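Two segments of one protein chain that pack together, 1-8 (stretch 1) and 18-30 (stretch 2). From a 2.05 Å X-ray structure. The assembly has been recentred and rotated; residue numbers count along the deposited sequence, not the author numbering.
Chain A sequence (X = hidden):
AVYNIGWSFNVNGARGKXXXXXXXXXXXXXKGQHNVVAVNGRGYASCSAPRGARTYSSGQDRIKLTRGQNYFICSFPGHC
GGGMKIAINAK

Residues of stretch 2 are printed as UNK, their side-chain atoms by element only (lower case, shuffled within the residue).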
ATOM      1  N   ALA A   1      13.488  -0.678  -9.984  1.00 18.79           N
ATOM      2  CA  ALA A   1      14.162  -0.847  -8.669  1.00 18.31           C
ATOM      3  C   ALA A   1      13.223  -1.541  -7.672  1.00 22.52           C
ATOM      4  O   ALA A   1      12.002  -1.562  -7.863  1.00 26.40           O
ATOM      5  CB  ALA A   1      14.594   0.524  -8.135  1.00 17.26           C
ATOM      6  N   VAL A   2      13.794  -2.112  -6.615  1.00 21.12           N
ATOM      7  CA  VAL A   2      13.015  -2.805  -5.585  1.00 20.32           C
ATOM      8  C   VAL A   2      13.206  -2.070  -4.252  1.00 21.61           C
ATOM      9  O   VAL A   2      14.343  -1.799  -3.850  1.00 21.44           O
ATOM     10  CB  VAL A   2      13.475  -4.274  -5.455  1.00 23.80           C
ATOM     11  CG1 VAL A   2      12.607  -5.027  -4.440  1.00 23.07           C
ATOM     12  CG2 VAL A   2      13.386  -4.948  -6.812  1.00 21.13           C
ATOM     13  N   TYR A   3      12.096  -1.733  -3.595  1.00 13.95           N
ATOM     14  CA  TYR A   3      12.107  -1.004  -2.323  1.00 17.78           C
ATOM     15  C   TYR A   3      11.275  -1.704  -1.227  1.00 15.97           C
ATOM     16  O   TYR A   3      10.145  -2.133  -1.479  1.00 19.69           O
ATOM     17  CB  TYR A   3      11.554   0.417  -2.537  1.00 13.45           C
ATOM     18  CG  TYR A   3      12.329   1.256  -3.547  1.00 23.04           C
ATOM     19  CD1 TYR A   3      11.726   1.724  -4.714  1.00 16.28           C
ATOM     20  CD2 TYR A   3      13.671   1.559  -3.343  1.00 16.23           C
ATOM     21  CE1 TYR A   3      12.445   2.469  -5.648  1.00 21.31           C
ATOM     22  CE2 TYR A   3      14.395   2.302  -4.271  1.00 16.16           C
ATOM     23  CZ  TYR A   3      13.782   2.754  -5.413  1.00 21.82           C
ATOM     24  OH  TYR A   3      14.517   3.502  -6.303  1.00 14.51           O
ATOM     25  N   ASN A   4      11.825  -1.823  -0.021  1.00 17.28           N
ATOM     26  CA  ASN A   4      11.091  -2.436   1.091  1.00 17.38           C
ATOM     27  C   ASN A   4      10.236  -1.350   1.757  1.00 20.38           C
ATOM     28  O   ASN A   4      10.712  -0.233   1.953  1.00 17.72           O
ATOM     29  CB  ASN A   4      12.036  -2.989   2.170  1.00 19.45           C
ATOM     30  CG  ASN A   4      12.877  -4.158   1.696  1.00 22.22           C
ATOM     31  OD1 ASN A   4      12.440  -4.978   0.900  1.00 20.27           O
ATOM     32  ND2 ASN A   4      14.096  -4.250   2.214  1.00 30.18           N
ATOM     33  N   ILE A   5       8.985  -1.665   2.099  1.00 15.46           N
ATOM     34  CA  ILE A   5       8.124  -0.694   2.785  1.00 15.14           C
ATOM     35  C   ILE A   5       7.825  -1.219   4.195  1.00 14.32           C
ATOM     36  O   ILE A   5       7.511  -2.391   4.359  1.00 16.00           O
ATOM     37  CB  ILE A   5       6.775  -0.479   2.038  1.00 13.13           C
ATOM     38  CG1 ILE A   5       7.026   0.164   0.674  1.00 23.86           C
ATOM     39  CG2 ILE A   5       5.866   0.452   2.846  1.00 15.01           C
ATOM     40  CD1 ILE A   5       7.710   1.526   0.771  1.00 26.99           C
ATOM     41  N   GLY A   6       7.951  -0.374   5.214  1.00 15.20           N
ATOM     42  CA  GLY A   6       7.654  -0.821   6.573  1.00 13.86           C
ATOM     43  C   GLY A   6       6.159  -0.623   6.727  1.00 15.03           C
ATOM     44  O   GLY A   6       5.689   0.495   6.959  1.00 18.80           O
ATOM     45  N   TRP A   7       5.400  -1.700   6.576  1.00 13.84           N
ATOM     46  CA  TRP A   7       3.940  -1.620   6.639  1.00 14.20           C
ATOM     47  C   TRP A   7       3.418  -1.691   8.065  1.00 13.37           C
ATOM     48  O   TRP A   7       3.269  -2.768   8.633  1.00 14.05           O
ATOM     49  CB  TRP A   7       3.348  -2.753   5.792  1.00 10.20           C
ATOM     50  CG  TRP A   7       1.910  -2.580   5.416  1.00 17.27           C
ATOM     51  CD1 TRP A   7       0.911  -3.509   5.568  1.00 16.68           C
ATOM     52  CD2 TRP A   7       1.311  -1.446   4.770  1.00 13.31           C
ATOM     53  NE1 TRP A   7      -0.262  -3.028   5.051  1.00  8.74           N
ATOM     54  CE2 TRP A   7      -0.055  -1.764   4.557  1.00 11.37           C
ATOM     55  CE3 TRP A   7       1.795  -0.193   4.344  1.00 17.85           C
ATOM     56  CZ2 TRP A   7      -0.947  -0.876   3.937  1.00  9.70           C
ATOM     57  CZ3 TRP A   7       0.904   0.696   3.718  1.00 22.87           C
ATOM     58  CH2 TRP A   7      -0.456   0.343   3.521  1.00 21.19           C
ATOM     59  N   SER A   8       3.154  -0.529   8.644  1.00 17.17           N
ATOM     60  CA  SER A   8       2.651  -0.451  10.007  1.00 22.63           C
ATOM     61  C   SER A   8       1.788   0.798  10.144  1.00 20.59           C
ATOM     62  O   SER A   8       1.657   1.567   9.191  1.00 24.04           O
ATOM     63  CB  SER A   8       3.811  -0.379  10.993  1.00 28.56           C
ATOM     64  OG  SER A   8       3.327  -0.483  12.322  1.00 50.58           O
ATOM     65  N   UNK A  18      11.321   9.321  -4.291  1.00 24.15           N
ATOM     66  CA  UNK A  18      10.826   9.263  -5.655  1.00 23.93           C
ATOM     67  C   UNK A  18      10.686   7.849  -6.195  1.00 21.96           C
ATOM     68  O   UNK A  18      11.582   7.015  -6.045  1.00 22.62           O
ATOM     69  c   UNK A  18      11.745  10.075  -6.583  1.00 30.39           C
ATOM     70  o   UNK A  18      13.002   9.441  -6.747  1.00 46.43           O
ATOM     71  N   UNK A  19       9.559   7.590  -6.848  1.00 20.23           N
ATOM     72  CA  UNK A  19       9.304   6.272  -7.412  1.00 21.26           C
ATOM     73  C   UNK A  19       9.064   6.360  -8.917  1.00 20.19           C
ATOM     74  O   UNK A  19       8.711   7.423  -9.445  1.00 19.68           O
ATOM     75  c   UNK A  19       8.288   6.041  -2.918  1.00 16.69           C
ATOM     76  c   UNK A  19       9.078   3.828  -3.476  1.00 20.23           C
ATOM     77  c   UNK A  19       8.345   5.338  -5.246  1.00 26.25           C
ATOM     78  c   UNK A  19       8.794   4.805  -2.523  1.00 19.71           C
ATOM     79  c   UNK A  19       8.855   4.097  -4.831  1.00 23.22           C
ATOM     80  c   UNK A  19       8.110   5.622  -6.711  1.00  8.84           C
ATOM     81  c   UNK A  19       8.066   6.305  -4.280  1.00 15.61           C
ATOM     82  N   UNK A  20       9.272   5.236  -9.596  1.00 15.31           N
ATOM     83  CA  UNK A  20       9.114   5.149 -11.041  1.00 14.84           C
ATOM     84  C   UNK A  20       8.256   3.961 -11.428  1.00 18.18           C
ATOM     85  O   UNK A  20       8.219   2.949 -10.715  1.00 20.51           O
ATOM     86  n   UNK A  20      10.740   9.558 -10.472  1.00 43.66           N
ATOM     87  c   UNK A  20      11.402   6.206 -11.453  1.00 15.48           C
ATOM     88  c   UNK A  20      10.488   5.010 -11.704  1.00 14.62           C
ATOM     89  c   UNK A  20      11.754   9.529 -11.330  1.00 47.28           C
ATOM     90  c   UNK A  20      10.955   7.388 -12.270  1.00 17.77           C
ATOM     91  n   UNK A  20      11.876   8.519 -12.190  1.00 32.33           N
ATOM     92  n   UNK A  20      12.641  10.515 -11.332  1.00 49.62           N
ATOM     93  N   UNK A  21       7.569   4.083 -12.558  1.00 18.25           N
ATOM     94  CA  UNK A  21       6.724   2.997 -13.054  1.00 20.59           C
ATOM     95  C   UNK A  21       7.613   1.762 -13.160  1.00 17.85           C
ATOM     96  O   UNK A  21       8.756   1.879 -13.538  1.00 17.12           O
ATOM     97  c   UNK A  21       6.164   3.370 -14.429  1.00 21.49           C
ATOM     98  N   UNK A  22       7.110   0.583 -12.810  1.00 18.14           N
ATOM     99  CA  UNK A  22       7.950  -0.602 -12.911  1.00 13.43           C
ATOM    100  C   UNK A  22       8.639  -0.992 -11.604  1.00 15.14           C
ATOM    101  O   UNK A  22       9.013  -2.143 -11.430  1.00 14.86           O
ATOM    102  N   UNK A  23       8.807  -0.048 -10.680  1.00 14.39           N
ATOM    103  CA  UNK A  23       9.432  -0.369  -9.401  1.00 18.87           C
ATOM    104  C   UNK A  23       8.598  -1.406  -8.660  1.00 18.10           C
ATOM    105  O   UNK A  23       7.369  -1.458  -8.797  1.00 15.72           O
ATOM    106  c   UNK A  23      10.595   1.858  -8.964  1.00 23.59           C
ATOM    107  c   UNK A  23       9.536   0.872  -8.501  1.00 16.60           C
ATOM    108  o   UNK A  23      11.434   1.517  -9.830  1.00 18.28           O
ATOM    109  o   UNK A  23      10.581   2.983  -8.440  1.00 14.92           O
ATOM    110  N   UNK A  24       9.273  -2.208  -7.850  1.00 15.95           N
ATOM    111  CA  UNK A  24       8.621  -3.233  -7.045  1.00 15.24           C
ATOM    112  C   UNK A  24       8.651  -2.786  -5.577  1.00 18.05           C
ATOM    113  O   UNK A  24       9.709  -2.457  -5.042  1.00 16.88           O
ATOM    114  c   UNK A  24       8.679  -5.660  -6.293  1.00 14.30           C
ATOM    115  c   UNK A  24       9.368  -4.598  -7.163  1.00 18.09           C
ATOM    116  c   UNK A  24       9.426  -5.049  -8.635  1.00 13.83           C
ATOM    117  N   UNK A  25       7.492  -2.734  -4.935  1.00 13.57           N
ATOM    118  CA  UNK A  25       7.442  -2.383  -3.510  1.00 12.59           C
ATOM    119  C   UNK A  25       7.283  -3.692  -2.746  1.00 15.22           C
ATOM    120  O   UNK A  25       6.497  -4.561  -3.143  1.00 15.52           O
ATOM    121  c   UNK A  25       7.555   0.602  -3.501  1.00 21.69           C
ATOM    122  c   UNK A  25       5.074   0.726  -3.177  1.00 24.58           C
ATOM    123  c   UNK A  25       6.226  -0.077  -3.780  1.00 30.85           C
ATOM    124  c   UNK A  25       6.241  -1.494  -3.187  1.00 12.86           C
ATOM    125  N   UNK A  26       8.026  -3.850  -1.661  1.00 12.18           N
ATOM    126  CA  UNK A  26       7.885  -5.054  -0.877  1.00 14.49           C
ATOM    127  C   UNK A  26       7.338  -4.649   0.484  1.00 18.75           C
ATOM    128  O   UNK A  26       8.050  -4.053   1.301  1.00 19.44           O
ATOM    129  c   UNK A  26       9.889  -6.093  -2.069  1.00 13.27           C
ATOM    130  c   UNK A  26       8.964  -7.132   0.049  1.00 16.35           C
ATOM    131  c   UNK A  26       9.228  -5.802  -0.694  1.00 12.90           C
ATOM    132  N   UNK A  27       6.060  -4.950   0.715  1.00 16.85           N
ATOM    133  CA  UNK A  27       5.414  -4.622   1.979  1.00 14.27           C
ATOM    134  C   UNK A  27       5.794  -5.677   3.019  1.00 17.55           C
ATOM    135  O   UNK A  27       5.483  -6.876   2.873  1.00 15.17           O
ATOM    136  c   UNK A  27       2.956  -2.242   1.517  1.00 16.63           C
ATOM    137  c   UNK A  27       2.547  -1.165   0.717  1.00 10.93           C
ATOM    138  c   UNK A  27       3.480  -3.515  -0.448  1.00 11.89           C
ATOM    139  c   UNK A  27       3.887  -4.559   1.809  1.00 15.49           C
ATOM    140  c   UNK A  27       3.079  -2.453  -1.257  1.00 19.97           C
ATOM    141  c   UNK A  27       2.611  -1.276  -0.677  1.00 15.68           C
ATOM    142  c   UNK A  27       3.423  -3.419   0.943  1.00 12.64           C
ATOM    143  N   UNK A  28       6.467  -5.220   4.070  1.00 19.72           N
ATOM    144  CA  UNK A  28       6.936  -6.112   5.121  1.00 21.02           C
ATOM    145  C   UNK A  28       6.228  -5.864   6.435  1.00 20.47           C
ATOM    146  O   UNK A  28       6.129  -4.714   6.891  1.00 18.82           O
ATOM    147  c   UNK A  28       9.233  -6.308   4.038  1.00 28.92           C
ATOM    148  c   UNK A  28       8.450  -5.960   5.298  1.00 26.64           C
ATOM    149  c   UNK A  28      10.681  -6.629   4.342  1.00 36.42           C
ATOM    150  c   UNK A  28      11.320  -7.353   3.171  1.00 40.21           C
ATOM    151  n   UNK A  28      12.725  -7.750   3.452  1.00 46.91           N
ATOM    152  N   UNK A  29       5.729  -6.957   7.020  1.00 15.96           N
ATOM    153  CA  UNK A  29       4.997  -6.922   8.282  1.00 15.29           C
ATOM    154  C   UNK A  29       4.749  -8.365   8.734  1.00 18.60           C
ATOM    155  O   UNK A  29       5.113  -9.317   8.029  1.00 14.74           O
ATOM    156  c   UNK A  29       2.801  -6.808   6.999  1.00 15.45           C
ATOM    157  c   UNK A  29       1.056  -8.369   6.286  1.00 15.05           C
ATOM    158  c   UNK A  29       2.230  -7.067   4.642  1.00  9.71           C
ATOM    159  c   UNK A  29       2.995  -6.468   5.660  1.00 15.29           C
ATOM    160  o   UNK A  29       0.531  -8.620   3.972  1.00 15.78           O
ATOM    161  c   UNK A  29       1.822  -7.761   7.300  1.00 14.55           C
ATOM    162  c   UNK A  29       1.268  -8.016   4.966  1.00 21.69           C
ATOM    163  c   UNK A  29       3.657  -6.197   8.093  1.00 15.31           C
ATOM    164  N   UNK A  30       4.139  -8.538   9.902  1.00 14.24           N
ATOM    165  CA  UNK A  30       3.887  -9.886  10.401  1.00 14.86           C
ATOM    166  C   UNK A  30       2.580 -10.402   9.817  1.00 22.23           C
ATOM    167  O   UNK A  30       1.510  -9.798   9.991  1.00 18.16           O
ATOM    168  c   UNK A  30       3.375 -11.331  12.408  1.00 21.79           C
ATOM    169  c   UNK A  30       5.072  -9.439  14.113  1.00 33.35           C
ATOM    170  c   UNK A  30       3.782  -9.932  11.957  1.00 27.60           C
ATOM    171  c   UNK A  30       5.132  -9.608  12.596  1.00 21.06           C
TER
HETATM  172  O   HOH W   1      12.026  -2.729 -11.168  1.00 37.82           O

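Position 18 carries one carbon and then one oxygen, and the CA-to-CB bond points away from stretch 1: Ser 18. Position 19 has one carbon and a ring of six carbons without a heteroatom. The ring meets the Tyr 3 ring obliquely, with a ring carbon 3.6 Å from Tyr 3 CD1; this is Phe 19.

Position 20 shows three carbons, a nitrogen, and a carbon bearing two more nitrogens, and touches nothing on stretch 1: Arg 20. Position 21 has a single side-chain carbon, also out of reach, and is Ala 21. Position 22 has no side-chain atoms. Its backbone angles would jam a CB against the preceding carbonyl oxygen, so the backbone itself calls for Gly 22.

Position 23 has two carbons, the second carrying two oxygens. One oxygen lies 3.0 Å from Ala 1 N, the charged chain start, forming a salt bridge and hydrogen bond. This is Asp 23; its OD2 accepts from Arg 20 N at 2.9 Å.

At position 24 one carbon carries two more, and CB sits 4.0 Å from Val 2 CG2: Val 24. Position 25 has four carbons forked at the second, one tip 4.1 Å from Tyr 3 CB and 4.2 Å from Ile 5 CG1, which gives Leu 25. Position 26 repeats the three-carbon fork, with one tip 3.8 Å from Val 2 CG1: Val 26.

Position 27 is one carbon and an all-carbon six-membered ring. Its edge points at the face of Trp 7, a ring carbon 3.7 Å from Trp 7 CE3, naming Phe 27. Position 28 runs four carbons to a nitrogen, the last carbon 3.5 Å from Asn 4 OD1: Lys 28. Position 29 has one carbon, then a ring of six carbons bearing one oxygen; a ring carbon lies 3.6 Å from Trp 7 CD1, so it is Tyr 29. Position 30 has four carbons forked at the first, one arm two carbons long, and makes no contact with stretch 1: Ile 30.

The contact is a parallel pairing in which the odd residues of stretch 1 do the hydrogen bonding. Tyr 3 N donates to Val 24 O (2.9 Å) and Tyr 3 O accepts from Val 26 N (2.7 Å); Ile 5 repeats the pattern with Val 26 and Lys 28. Side chains alternate: Val 2, Asn 4, Val 24, Val 26 and Lys 28 share one face, while Tyr 3, Ile 5, Leu 25 and Phe 27 share the other.

Stretch 2 18-30: SFRAGDVLVFKYI
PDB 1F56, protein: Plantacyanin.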